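Local atomic coordinates of endo-beta-N-acetylglucosaminidase F1 (Bacteroides thetaiotaomicron VPI-5482, PDB entry 6TCV), a protein that probably hydrolyses the beta-1,4 bond between the two core N-acetylglucosamines of high-mannose N-glycans, as a glycoside hydrolase of the human gut symbiont Bacteroides thetaiotaomicron. Residues V217-N222 / A273-A278; K266-E271 / V284-L289; V223-L226 / T232-Q235. The protein carries 2 engineered substitutions. One frame throughout, in Å; residues are numbered along the deposited sequence.

Contact 1: V217-N222 / A273-A278; sequences VQCNPN and AQYCKA. With MAN (alpha-D-mannopyranose), chain B; MAN (alpha-D-mannopyranose), chain C.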
loop_
_atom_site.group_PDB
_atom_site.type_symbol
_atom_site.label_atom_id
_atom_site.label_comp_id
_atom_site.label_asym_id
_atom_site.label_seq_id
_atom_site.Cartn_x
_atom_site.Cartn_y
_atom_site.Cartn_z
ATOM N N VAL A 217 -6.561 2.842 17.485
ATOM C CA VAL A 217 -6.760 1.623 16.711
ATOM C C VAL A 217 -7.316 0.595 17.682
ATOM O O VAL A 217 -6.720 0.308 18.738
ATOM C CB VAL A 217 -5.425 1.154 16.130
ATOM C CG1 VAL A 217 -5.560 -0.181 15.409
ATOM C CG2 VAL A 217 -4.859 2.194 15.207
ATOM N N GLN A 218 -8.453 0.017 17.327
ATOM C CA GLN A 218 -9.105 -0.998 18.123
ATOM C C GLN A 218 -9.218 -2.238 17.261
ATOM O O GLN A 218 -9.872 -2.215 16.206
ATOM C CB GLN A 218 -10.488 -0.490 18.568
ATOM C CG GLN A 218 -11.259 -1.527 19.410
ATOM C CD GLN A 218 -12.637 -1.050 19.864
ATOM O OE1 GLN A 218 -12.729 -0.105 20.645
ATOM N NE2 GLN A 218 -13.682 -1.723 19.429
ATOM N N CYS A 219 -8.673 -3.341 17.747
ATOM C CA CYS A 219 -8.606 -4.583 16.982
ATOM C C CYS A 219 -9.561 -5.567 17.624
ATOM O O CYS A 219 -9.465 -5.879 18.819
ATOM C CB CYS A 219 -7.180 -5.148 17.043
ATOM S SG CYS A 219 -6.001 -4.129 16.114
ATOM N N ASN A 220 -10.489 -6.079 16.831
ATOM C CA ASN A 220 -11.387 -7.128 17.280
ATOM C C ASN A 220 -10.597 -8.408 17.502
ATOM O O ASN A 220 -9.412 -8.506 17.149
ATOM C CB ASN A 220 -12.594 -7.281 16.349
ATOM C CG ASN A 220 -12.246 -7.915 15.036
ATOM O OD1 ASN A 220 -11.551 -8.941 14.979
ATOM N ND2 ASN A 220 -12.856 -7.416 13.962
ATOM N N PRO A 221 -11.200 -9.410 18.121
ATOM C CA PRO A 221 -10.385 -10.593 18.464
ATOM C C PRO A 221 -9.789 -11.320 17.282
ATOM O O PRO A 221 -8.707 -11.920 17.397
ATOM C CB PRO A 221 -11.348 -11.494 19.247
ATOM C CG PRO A 221 -12.363 -10.541 19.823
ATOM C CD PRO A 221 -12.537 -9.480 18.744
ATOM N N ASN A 222 -10.408 -11.270 16.107
ATOM C CA ASN A 222 -9.849 -11.913 14.939
ATOM C C ASN A 222 -8.650 -11.158 14.396
ATOM O O ASN A 222 -7.623 -11.767 14.023
ATOM C CB ASN A 222 -10.941 -12.024 13.901
ATOM C CG ASN A 222 -12.113 -12.831 14.380
ATOM O OD1 ASN A 222 -11.974 -13.942 14.904
ATOM N ND2 ASN A 222 -13.287 -12.220 14.329
ATOM N N ALA A 273 1.221 4.057 12.064
ATOM C CA ALA A 273 2.580 3.747 11.679
ATOM C C ALA A 273 3.223 2.846 12.705
ATOM O O ALA A 273 4.031 1.975 12.359
ATOM C CB ALA A 273 3.372 5.041 11.474
ATOM N N GLN A 274 2.955 3.078 14.006
ATOM C CA GLN A 274 3.543 2.237 15.045
ATOM C C GLN A 274 3.060 0.807 14.902
ATOM O O GLN A 274 3.856 -0.126 15.066
ATOM C CB GLN A 274 3.155 2.820 16.412
ATOM C CG GLN A 274 3.883 2.145 17.557
ATOM C CD GLN A 274 3.278 0.868 18.017
ATOM O OE1 GLN A 274 2.070 0.724 18.022
ATOM N NE2 GLN A 274 4.131 -0.075 18.445
ATOM N N TYR A 275 1.781 0.614 14.610
ATOM C CA TYR A 275 1.280 -0.749 14.358
ATOM C C TYR A 275 2.025 -1.393 13.189
ATOM O O TYR A 275 2.409 -2.563 13.244
ATOM C CB TYR A 275 -0.240 -0.750 14.054
ATOM C CG TYR A 275 -1.112 -0.945 15.254
ATOM C CD1 TYR A 275 -1.327 0.076 16.139
ATOM C CD2 TYR A 275 -1.756 -2.169 15.464
ATOM C CE1 TYR A 275 -2.124 -0.109 17.269
ATOM C CE2 TYR A 275 -2.541 -2.360 16.550
ATOM C CZ TYR A 275 -2.726 -1.331 17.428
ATOM O OH TYR A 275 -3.535 -1.495 18.563
ATOM N N CYS A 276 2.233 -0.642 12.107
ATOM C CA CYS A 276 2.872 -1.218 10.925
ATOM C C CYS A 276 4.314 -1.542 11.199
ATOM O O CYS A 276 4.852 -2.504 10.613
ATOM C CB CYS A 276 2.702 -0.252 9.727
ATOM S SG CYS A 276 1.017 -0.146 9.107
ATOM N N LYS A 277 4.982 -0.784 12.046
ATOM C CA LYS A 277 6.344 -1.091 12.431
ATOM C C LYS A 277 6.379 -2.301 13.370
ATOM O O LYS A 277 7.136 -3.259 13.164
ATOM C CB LYS A 277 6.967 0.136 13.118
ATOM C CG LYS A 277 8.425 -0.073 13.501
ATOM C CD LYS A 277 8.949 1.153 14.217
ATOM C CE LYS A 277 10.160 0.855 15.075
ATOM N NZ LYS A 277 11.317 0.716 14.179
ATOM N N ALA A 278 5.567 -2.297 14.411
ATOM C CA ALA A 278 5.634 -3.353 15.431
ATOM C C ALA A 278 5.308 -4.708 14.857
ATOM O O ALA A 278 5.894 -5.714 15.276
ATOM C CB ALA A 278 4.678 -3.005 16.588
HETATM C C1 MAN B . -16.264 -7.565 14.780
HETATM C C2 MAN B . -15.799 -9.004 14.960
HETATM C C3 MAN B . -16.845 -9.977 14.422
HETATM C C4 MAN B . -18.198 -9.691 15.054
HETATM C C5 MAN B . -18.553 -8.238 14.764
HETATM C C6 MAN B . -19.849 -7.814 15.403
HETATM O O2 MAN B . -15.538 -9.226 16.355
HETATM O O3 MAN B . -16.401 -11.298 14.674
HETATM O O4 MAN B . -19.205 -10.525 14.485
HETATM O O5 MAN B . -17.548 -7.393 15.333
HETATM O O6 MAN B . -20.205 -6.487 14.958
HETATM C C1 MAN C . -17.543 -5.922 11.879
HETATM C C2 MAN C . -16.654 -5.887 13.115
HETATM C C3 MAN C . -15.496 -4.939 12.854
HETATM C C4 MAN C . -14.747 -5.302 11.578
HETATM C C5 MAN C . -15.703 -5.428 10.395
HETATM C C6 MAN C . -15.050 -6.036 9.170
HETATM O O2 MAN C . -16.231 -7.240 13.394
HETATM O O3 MAN C . -14.578 -5.011 13.945
HETATM O O4 MAN C . -13.835 -4.259 11.242
HETATM O O5 MAN C . -16.792 -6.315 10.747
HETATM O O6 MAN C . -16.023 -6.186 8.117
HETATM O O HOH W 1 -4.138 0.545 19.891
#

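Contact 2: K266-E271 / V284-L289; sequences KDFARE and VNYADL. Engineered in segment 284-289: Ala287 (natural residue Asp), Leu289 (natural residue Glu). With NAG (2-acetamido-2-deoxy-beta-D-glucopyranose), chain D.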
loop_
_atom_site.group_PDB
_atom_site.type_symbol
_atom_site.label_atom_id
_atom_site.label_comp_id
_atom_site.label_asym_id
_atom_site.label_seq_id
_atom_site.Cartn_x
_atom_site.Cartn_y
_atom_site.Cartn_z
ATOM N N LYS A 266 -2.749 13.724 13.280
ATOM C CA LYS A 266 -1.341 13.460 13.472
ATOM C C LYS A 266 -1.129 12.291 14.428
ATOM O O LYS A 266 -0.310 11.392 14.170
ATOM C CB LYS A 266 -0.652 14.705 14.035
ATOM C CG LYS A 266 -0.464 15.831 13.015
ATOM C CD LYS A 266 0.191 17.048 13.611
ATOM C CE LYS A 266 0.383 18.139 12.573
ATOM N NZ LYS A 266 0.749 19.434 13.179
ATOM N N ASP A 267 -1.829 12.304 15.568
ATOM C CA ASP A 267 -1.602 11.243 16.550
ATOM C C ASP A 267 -2.084 9.902 16.024
ATOM O O ASP A 267 -1.412 8.890 16.205
ATOM C CB ASP A 267 -2.268 11.572 17.886
ATOM C CG ASP A 267 -1.706 12.797 18.529
ATOM O OD1 ASP A 267 -0.641 13.295 18.197
ATOM O OD2 ASP A 267 -2.208 13.077 19.704
ATOM N N PHE A 268 -3.253 9.870 15.374
ATOM C CA PHE A 268 -3.758 8.590 14.902
ATOM C C PHE A 268 -2.862 8.051 13.799
ATOM O O PHE A 268 -2.563 6.837 13.783
ATOM C CB PHE A 268 -5.209 8.755 14.429
ATOM C CG PHE A 268 -5.862 7.456 14.084
ATOM C CD1 PHE A 268 -6.220 6.547 15.077
ATOM C CD2 PHE A 268 -6.040 7.097 12.762
ATOM C CE1 PHE A 268 -6.791 5.342 14.717
ATOM C CE2 PHE A 268 -6.585 5.907 12.428
ATOM C CZ PHE A 268 -6.952 5.035 13.419
ATOM N N ALA A 269 -2.372 8.935 12.917
ATOM C CA ALA A 269 -1.430 8.516 11.881
ATOM C C ALA A 269 -0.190 7.888 12.490
ATOM O O ALA A 269 0.299 6.853 12.005
ATOM C CB ALA A 269 -1.012 9.741 11.085
ATOM N N ARG A 270 0.320 8.479 13.566
ATOM C CA ARG A 270 1.516 7.976 14.228
ATOM C C ARG A 270 1.246 6.640 14.914
ATOM O O ARG A 270 2.113 5.769 14.924
ATOM C CB ARG A 270 2.084 9.060 15.159
ATOM C CG ARG A 270 2.582 10.228 14.305
ATOM C CD ARG A 270 2.744 11.534 15.030
ATOM N NE ARG A 270 2.851 12.577 13.979
ATOM C CZ ARG A 270 3.024 13.862 14.201
ATOM N NH1 ARG A 270 3.130 14.291 15.436
ATOM N NH2 ARG A 270 3.106 14.724 13.190
ATOM N N GLU A 271 0.019 6.440 15.421
ATOM C CA GLU A 271 -0.357 5.135 15.980
ATOM C C GLU A 271 -0.444 4.064 14.898
ATOM O O GLU A 271 0.040 2.936 15.095
ATOM C CB GLU A 271 -1.674 5.284 16.741
ATOM C CG GLU A 271 -2.044 4.041 17.501
ATOM C CD GLU A 271 -3.116 4.272 18.509
ATOM O OE1 GLU A 271 -2.968 5.248 19.315
ATOM O OE2 GLU A 271 -3.991 3.403 18.691
ATOM N N VAL A 284 -1.212 0.639 5.047
ATOM C CA VAL A 284 -2.591 0.759 5.528
ATOM C C VAL A 284 -3.564 0.974 4.390
ATOM O O VAL A 284 -3.214 1.520 3.329
ATOM C CB VAL A 284 -2.682 1.933 6.551
ATOM C CG1 VAL A 284 -2.466 3.286 5.884
ATOM C CG2 VAL A 284 -3.994 1.941 7.320
ATOM N N ASN A 285 -4.808 0.547 4.584
ATOM C CA ASN A 285 -5.962 1.011 3.809
ATOM C C ASN A 285 -6.918 1.732 4.756
ATOM O O ASN A 285 -7.194 1.209 5.854
ATOM C CB ASN A 285 -6.727 -0.125 3.144
ATOM C CG ASN A 285 -7.944 0.374 2.397
ATOM O OD1 ASN A 285 -7.809 0.911 1.247
ATOM N ND2 ASN A 285 -9.045 0.326 2.976
ATOM N N TYR A 286 -7.396 2.902 4.351
ATOM C CA TYR A 286 -8.428 3.633 5.088
ATOM C C TYR A 286 -9.758 3.546 4.349
ATOM O O TYR A 286 -9.858 3.935 3.175
ATOM C CB TYR A 286 -7.997 5.090 5.218
ATOM C CG TYR A 286 -6.838 5.330 6.172
ATOM C CD1 TYR A 286 -6.816 4.805 7.436
ATOM C CD2 TYR A 286 -5.750 6.132 5.783
ATOM C CE1 TYR A 286 -5.786 5.075 8.320
ATOM C CE2 TYR A 286 -4.699 6.408 6.672
ATOM C CZ TYR A 286 -4.746 5.877 7.942
ATOM O OH TYR A 286 -3.741 6.141 8.850
ATOM N N ALA A 287 -10.783 3.111 5.095
ATOM C CA ALA A 287 -12.152 2.998 4.618
ATOM C C ALA A 287 -13.082 3.748 5.569
ATOM O O ALA A 287 -13.310 3.326 6.725
ATOM C CB ALA A 287 -12.518 1.522 4.490
ATOM N N ASP A 288 -13.591 4.873 5.086
ATOM C CA ASP A 288 -14.445 5.765 5.869
ATOM C C ASP A 288 -15.895 5.328 5.795
ATOM O O ASP A 288 -16.674 5.839 4.994
ATOM C CB ASP A 288 -14.317 7.216 5.410
ATOM C CG ASP A 288 -15.286 8.142 6.138
ATOM O OD1 ASP A 288 -15.557 7.909 7.353
ATOM O OD2 ASP A 288 -15.751 9.122 5.537
ATOM N N LEU A 289 -16.232 4.316 6.601
ATOM C CA LEU A 289 -17.594 3.811 6.770
ATOM C C LEU A 289 -17.877 3.584 8.240
ATOM O O LEU A 289 -16.986 3.293 9.015
ATOM C CB LEU A 289 -17.841 2.469 6.013
ATOM C CG LEU A 289 -17.768 2.560 4.510
ATOM C CD1 LEU A 289 -16.385 2.348 3.983
ATOM C CD2 LEU A 289 -18.689 1.538 3.857
HETATM C C1 NAG D . -23.093 0.480 1.243
HETATM C C2 NAG D . -23.119 -0.661 2.232
HETATM C C3 NAG D . -21.733 -0.890 2.820
HETATM C C4 NAG D . -20.739 -1.042 1.688
HETATM C C5 NAG D . -20.768 0.225 0.854
HETATM C C6 NAG D . -19.719 0.309 -0.228
HETATM C C7 NAG D . -25.271 -0.750 3.398
HETATM C C8 NAG D . -26.094 -0.152 4.516
HETATM N N2 NAG D . -24.032 -0.334 3.325
HETATM O O3 NAG D . -21.801 -2.042 3.655
HETATM O O4 NAG D . -19.481 -1.227 2.363
HETATM O O5 NAG D . -22.068 0.298 0.264
HETATM O O6 NAG D . -19.834 -0.871 -1.058
HETATM O O7 NAG D . -25.730 -1.565 2.605
#

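Contact 3: V223-L226 / T232-Q235; sequences VQYL and TLLQ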
loop_
_atom_site.group_PDB
_atom_site.type_symbol
_atom_site.label_atom_id
_atom_site.label_comp_id
_atom_site.label_asym_id
_atom_site.label_seq_id
_atom_site.Cartn_x
_atom_site.Cartn_y
_atom_site.Cartn_z
ATOM N N VAL A 223 -8.755 -9.830 14.298
ATOM C CA VAL A 223 -7.621 -9.016 13.898
ATOM C C VAL A 223 -6.472 -9.187 14.891
ATOM O O VAL A 223 -5.309 -9.381 14.501
ATOM C CB VAL A 223 -8.053 -7.541 13.735
ATOM C CG1 VAL A 223 -6.881 -6.655 13.456
ATOM C CG2 VAL A 223 -9.059 -7.401 12.631
ATOM N N GLN A 224 -6.783 -9.105 16.169
ATOM C CA GLN A 224 -5.745 -9.201 17.186
ATOM C C GLN A 224 -5.049 -10.549 17.117
ATOM O O GLN A 224 -3.827 -10.629 17.285
ATOM C CB GLN A 224 -6.334 -8.932 18.558
ATOM C CG GLN A 224 -5.237 -8.761 19.657
ATOM C CD GLN A 224 -4.426 -7.503 19.378
ATOM O OE1 GLN A 224 -4.980 -6.419 19.261
ATOM N NE2 GLN A 224 -3.098 -7.624 19.331
ATOM N N TYR A 225 -5.801 -11.631 16.856
ATOM C CA TYR A 225 -5.195 -12.953 16.767
ATOM C C TYR A 225 -4.187 -12.994 15.614
ATOM O O TYR A 225 -3.097 -13.555 15.750
ATOM C CB TYR A 225 -6.276 -14.009 16.516
ATOM C CG TYR A 225 -5.714 -15.402 16.611
ATOM C CD1 TYR A 225 -5.184 -16.027 15.503
ATOM C CD2 TYR A 225 -5.762 -16.105 17.812
ATOM C CE1 TYR A 225 -4.683 -17.277 15.591
ATOM C CE2 TYR A 225 -5.282 -17.389 17.880
ATOM C CZ TYR A 225 -4.740 -17.950 16.779
ATOM O OH TYR A 225 -4.231 -19.243 16.883
ATOM N N LEU A 226 -4.515 -12.407 14.445
ATOM C CA LEU A 226 -3.562 -12.397 13.347
ATOM C C LEU A 226 -2.306 -11.632 13.705
ATOM O O LEU A 226 -1.201 -12.078 13.409
ATOM C CB LEU A 226 -4.163 -11.762 12.093
ATOM C CG LEU A 226 -5.208 -12.531 11.312
ATOM C CD1 LEU A 226 -5.746 -11.689 10.183
ATOM C CD2 LEU A 226 -4.609 -13.814 10.818
ATOM N N THR A 232 3.441 -16.606 11.845
ATOM C CA THR A 232 2.954 -17.790 11.151
ATOM C C THR A 232 1.828 -17.519 10.186
ATOM O O THR A 232 1.649 -18.327 9.275
ATOM C CB THR A 232 2.558 -18.873 12.105
ATOM O OG1 THR A 232 1.571 -18.379 12.958
ATOM C CG2 THR A 232 3.741 -19.264 13.004
ATOM N N LEU A 233 1.051 -16.447 10.356
ATOM C CA LEU A 233 -0.121 -16.214 9.532
ATOM C C LEU A 233 -0.020 -15.032 8.562
ATOM O O LEU A 233 -0.829 -14.959 7.635
ATOM C CB LEU A 233 -1.380 -16.052 10.412
ATOM C CG LEU A 233 -1.673 -17.297 11.232
ATOM C CD1 LEU A 233 -2.899 -16.993 12.132
ATOM C CD2 LEU A 233 -1.998 -18.501 10.381
ATOM N N LEU A 234 0.999 -14.170 8.682
ATOM C CA LEU A 234 1.134 -13.006 7.801
ATOM C C LEU A 234 2.504 -12.955 7.135
ATOM O O LEU A 234 2.608 -12.793 5.917
ATOM C CB LEU A 234 0.927 -11.686 8.567
ATOM C CG LEU A 234 -0.392 -11.583 9.279
ATOM C CD1 LEU A 234 -0.445 -10.244 10.021
ATOM C CD2 LEU A 234 -1.556 -11.668 8.343
ATOM N N GLN A 235 3.565 -13.172 7.882
ATOM C CA GLN A 235 4.912 -13.080 7.318
ATOM C C GLN A 235 5.171 -14.078 6.199
ATOM O O GLN A 235 5.984 -13.750 5.302
ATOM C CB GLN A 235 5.970 -13.177 8.425
ATOM C CG GLN A 235 5.892 -12.037 9.452
ATOM C CD GLN A 235 5.968 -10.629 8.900
ATOM O OE1 GLN A 235 6.711 -10.382 7.967
ATOM N NE2 GLN A 235 5.135 -9.727 9.393
#

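Contact 1: V217-N222 / A273-A278
At the side of the probable (beta/alpha)8 barrel, where strand 214-218, hairpin partner of strand 198-209, packs on helix 262-278, Val217 of the strand and Cys219, two residues on, meet Tyr275 of the helix. Val217 supplies the face contact. Its CG1, anti to the backbone N (chi1 175°), lies over one face of the phenol and somewhat toward the rim, a CH-pi contact 3.9 Å from the ring centroid. Cys219 comes in obliquely, its SG 3.9 Å from Tyr275 CE2, as a sulfur-aromatic contact.

A water sits at the ring edge, in the phenol plane. Tyr275 OH donates to it, and it donates in turn to Val217 O at 2.8 Å. Replacing Tyr275 by an alanine would probably leave Val217 CG1 and Cys219 SG facing a gap and the water without its donor. Farther along 217-222 the chain enters helix 221-228 through Asn220, the N-cap. Its OD1 takes a weak, bent bond from Asn222 N (2.8 Å, 125°) and a second from Val223 N, while ND2 gives a nearly straight bond to O3 of the chain C mannose (3.0 Å, 172°). One amide therefore caps the helix and holds a sugar, its two ends doing different work. Between the segments themselves, dispersion against the ring does the packing, and a single bridging water ties the tyrosine hydroxyl to a strand carbonyl that it does not reach directly.

Contact 2: K266-E271 / V284-L289
Two aromatic rings, Phe268 from the helix and Tyr286 from the strand, make the apolar part of this buried contact. Phe268 CE2 comes to 4.3 Å from Tyr286 CE1. Seen from the phenylalanine, the tyrosine carbon lies at the ring edge and near its plane; seen from the tyrosine, the approach is oblique, so the pair is not a face-on stack. Phe268 reaches the strand because its CG stands anti to the backbone N (chi1 -173°), which swings the end of the ring closer than its CB bond alone would suggest. On the strand itself, Val284 CG2 lies 3.7 Å above one face of the Tyr286 ring, offset toward the rim, since side chains two residues apart on a strand share a side. Ala269, next in the helix, comes nearest through its backbone, a loose approach with its CA 4.5 Å from Tyr286 OH.

All this lies within the beta-alpha-beta unit of strand 243-249, helix 262-278 and strand 283-287, where the helix covers the outer side of the parallel barrel strands. Leu248 of the first strand touches both rings.

Among polar interactions, the buried Tyr286 OH is hydrogen-bonded to Thr316 of helix 306-319, the next helix round the barrel. At the C-terminal end of the strand, Asp288 centres an inverse gamma turn, closed by a weak bond from Leu289 N to Ala287 O.

Sugar contact belongs to that same end, where Ala287 and Leu289 are engineered replacements for Asp and Glu, at positions that probably correspond to the last two acidic residues of the DxxDxDxE signature of family 18 relatives, whose second Asp is Asn285 here. Leu289 CD2 comes to 3.2 Å from O4 of the N-acetylglucosamine.

Contact 3: V223-L226 / T232-Q235
Leu226 and Leu233 form the centre of a small apolar interface between helix 221-228 and the short helix 230-233, two consecutive helices in the connection that leads from the hairpin of strands 198-209 and 214-218 to barrel strand 243-249. The chain turns sharply between them, so that the CA atoms of Leu226 and Leu233 lie 6.4 Å apart.

Leucine on leucine is the main packing. The two side chains meet at about a right angle, with Leu226 CD2 set against Leu233 at two points: CD1 at 3.8 Å and CB at 3.9 Å. In both, CG lies beside the backbone N and anti to the carbonyl carbon (chi1 -73° for Leu226 and -61° for Leu233), and chi2 near 180° runs the chain out straight to CD1, which in Leu233 is the touching methyl. Leu234, next along, adds a looser methyl contact, its CD2 lying 4.5 Å from Leu226 CD2. Leu226 also touches Val176 in a loop, which joins helix 221-228 to the barrel body.

The aromatic contact is peripheral. Tyr225 is largely exposed, yet the end of its side chain bends in, and Leu233 CD1 meets the edge of the phenol near the ring plane, 3.9 Å from CE1. The same methyl touches both Tyr225 and Leu226.

Polar bonds lie outside the interface: Asn229 ND2 donates to Tyr225 O, and Gln235 NE2 to Asn230 OD1 and Asn280 O. A backbone carbonyl nevertheless lies beside the apolar cluster, with Leu226 O 3.9 Å from the CD1 methyl of Leu234.

How the contacts relate
Along the chain, 217-222 leads straight into 223-226 on helix 221-228, contact 3 closes at 232-235, which begins on helix 230-233, and 266-271 and 273-278 follow on helix 262-278 before strand 283-287. Contacts 1 and 2 therefore cross in sequence and share that helix; their centres are about 11 Å apart, and they join through Val217 N to Glu271 OE2 (2.9 Å, a probable hydrogen bond) and Val217 CG2 packed on Phe268 CE1. Contact 3, its centre about 11 Å from that of contact 1 and about 20 Å from that of contact 2, touches contact 1 through Cys219 and Gln224. Segment 217-222 thus joins helix 262-278, through Val217, to helix 221-228, whose N-cap Asn220 holds a mannose.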